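Local coordinates for B12-binding domain-containing protein (Kitasatospora setae, PDB 6WTE) that probably transfers methyl groups as a cobalamin-dependent member of the radical S-adenosylmethionine family, binding cobalamin and a [4Fe-4S] cluster and working by non-radical catalysis, at residues R87-I90 and T91-R95. Numbering follows the deposited sequence. Where two conformers were deposited one is given.
Sequences REII and TEIRR
Thr-91 sits one helical turn after Arg-87 and binds its carbonyl twice. Thr-91 N donates to Arg-87 O at 2.7 Å. Thr-91 OG1 donates to the same Arg-87 O at 3.0 Å, from above the carbonyl plane. With OG1 turned beside its own backbone N (chi1 -66°), the hydroxyl faces back down the helix to that oxygen. Arg-87 O thus accepts from both the amide and the hydroxyl of Thr-91. The CG carbon of Arg-87 runs alongside the hydroxyl.

Arg-94 can be followed from its root. CB packs on the carbonyl oxygen of Ile-90. CG comes closer, 3.3 Å from Ile-90 O, the oxygen that also accepts Arg-94 N at 3.0 Å. CD then passes the CG2 methyl of Ile-90 at 4.1 Å. The two side chains lie side by side and point the same way. The chain turns about its CG-CD bond (chi3 69°), which swings NE aside, and the guanidinium forms a salt bridge with Glu-122 through NH1.

On the buried side, CD1 of Ile-93 meets CG2 of Ile-89 at 4.1 Å, the two side chains crossing at a slant. Ile-89 also packs on Pro-10, Leu-41 and Trp-48. Glu-92 OE2 is hydrogen-bonded to His-53 NE2.

The backbone bonds from i+4 to i mark a regular alpha-helix. It is the crossover helix 83-96 of a beta-alpha-beta unit between parallel strands 63-67 and 101-104, in the Rossmann-like B12-binding domain, with the side chain of Ile-90 about 10 Å from the bound cobalamin.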
loop_
_atom_site.group_PDB
_atom_site.type_symbol
_atom_site.label_atom_id
_atom_site.label_comp_id
_atom_site.label_asym_id
_atom_site.label_seq_id
_atom_site.Cartn_x
_atom_site.Cartn_y
_atom_site.Cartn_z
ATOM N N ARG A 87 14.829 9.290 -5.212
ATOM C CA ARG A 87 15.527 9.997 -6.281
ATOM C C ARG A 87 17.036 9.940 -6.083
ATOM O O ARG A 87 17.794 9.813 -7.050
ATOM C CB ARG A 87 15.046 11.447 -6.356
ATOM C CG ARG A 87 15.687 12.248 -7.485
ATOM C CD ARG A 87 15.202 13.692 -7.511
ATOM N NE ARG A 87 15.654 14.446 -6.345
ATOM C CZ ARG A 87 15.621 15.773 -6.254
ATOM N NH1 ARG A 87 15.161 16.500 -7.261
ATOM N NH2 ARG A 87 16.053 16.373 -5.152
ATOM N N GLU A 88 17.492 10.041 -4.832
ATOM C CA GLU A 88 18.922 9.943 -4.563
ATOM C C GLU A 88 19.485 8.614 -5.060
ATOM O O GLU A 88 20.559 8.576 -5.679
ATOM C CB GLU A 88 19.183 10.122 -3.068
ATOM C CG GLU A 88 20.651 10.194 -2.704
ATOM C CD GLU A 88 20.888 10.254 -1.204
ATOM O OE1 GLU A 88 19.956 9.925 -0.431
ATOM O OE2 GLU A 88 22.006 10.642 -0.800
ATOM N N ILE A 89 18.763 7.518 -4.818
ATOM C CA ILE A 89 19.207 6.208 -5.288
ATOM C C ILE A 89 19.204 6.157 -6.812
ATOM O O ILE A 89 20.160 5.674 -7.431
ATOM C CB ILE A 89 18.334 5.098 -4.675
ATOM C CG1 ILE A 89 18.684 4.917 -3.188
ATOM C CG2 ILE A 89 18.489 3.794 -5.466
ATOM C CD1 ILE A 89 17.617 4.189 -2.361
ATOM N N ILE A 90 18.145 6.671 -7.438
ATOM C CA ILE A 90 18.062 6.655 -8.899
ATOM C C ILE A 90 19.157 7.524 -9.513
ATOM O O ILE A 90 19.738 7.174 -10.547
ATOM C CB ILE A 90 16.660 7.093 -9.353
ATOM C CG1 ILE A 90 15.638 6.011 -8.977
ATOM C CG2 ILE A 90 16.660 7.394 -10.852
ATOM C CD1 ILE A 90 14.187 6.431 -9.156
ATOM N N THR A 91 19.461 8.662 -8.888
ATOM C CA THR A 91 20.509 9.526 -9.421
ATOM C C THR A 91 21.860 8.822 -9.412
ATOM O O THR A 91 22.636 8.941 -10.369
ATOM C CB THR A 91 20.569 10.836 -8.629
ATOM O OG1 THR A 91 19.358 11.567 -8.838
ATOM C CG2 THR A 91 21.745 11.687 -9.076
ATOM N N GLU A 92 22.151 8.066 -8.348
ATOM C CA GLU A 92 23.394 7.299 -8.319
ATOM C C GLU A 92 23.400 6.211 -9.388
ATOM O O GLU A 92 24.427 5.982 -10.041
ATOM C CB GLU A 92 23.607 6.700 -6.928
ATOM C CG GLU A 92 24.948 6.000 -6.754
ATOM C CD GLU A 92 26.136 6.950 -6.834
ATOM O OE1 GLU A 92 25.971 8.157 -6.561
ATOM O OE2 GLU A 92 27.241 6.482 -7.174
ATOM N N ILE A 93 22.268 5.530 -9.584
ATOM C CA ILE A 93 22.175 4.518 -10.634
ATOM C C ILE A 93 22.557 5.116 -11.983
ATOM O O ILE A 93 23.353 4.541 -12.735
ATOM C CB ILE A 93 20.764 3.906 -10.673
ATOM C CG1 ILE A 93 20.557 2.940 -9.502
ATOM C CG2 ILE A 93 20.538 3.187 -11.992
ATOM C CD1 ILE A 93 19.098 2.507 -9.314
ATOM N N ARG A 94 22.002 6.288 -12.302
ATOM C CA ARG A 94 22.233 6.898 -13.606
ATOM C C ARG A 94 23.658 7.409 -13.767
ATOM O O ARG A 94 24.091 7.640 -14.899
ATOM C CB ARG A 94 21.227 8.025 -13.842
ATOM C CG ARG A 94 19.793 7.512 -13.879
ATOM C CD ARG A 94 18.782 8.608 -14.149
ATOM N NE ARG A 94 18.873 9.135 -15.509
ATOM C CZ ARG A 94 18.363 8.524 -16.575
ATOM N NH1 ARG A 94 17.744 7.356 -16.443
ATOM N NH2 ARG A 94 18.477 9.073 -17.776
ATOM N N ARG A 95 24.390 7.599 -12.666
ATOM C CA ARG A 95 25.815 7.891 -12.769
ATOM C C ARG A 95 26.627 6.664 -13.155
ATOM O O ARG A 95 27.747 6.812 -13.659
ATOM C CB ARG A 95 26.351 8.465 -11.450
ATOM C CG ARG A 95 25.839 9.865 -11.126
ATOM C CD ARG A 95 26.645 10.517 -10.004
ATOM N NE ARG A 95 25.935 11.650 -9.408
ATOM C CZ ARG A 95 26.164 12.128 -8.188
ATOM N NH1 ARG A 95 27.086 11.569 -7.416
ATOM N NH2 ARG A 95 25.466 13.162 -7.735
#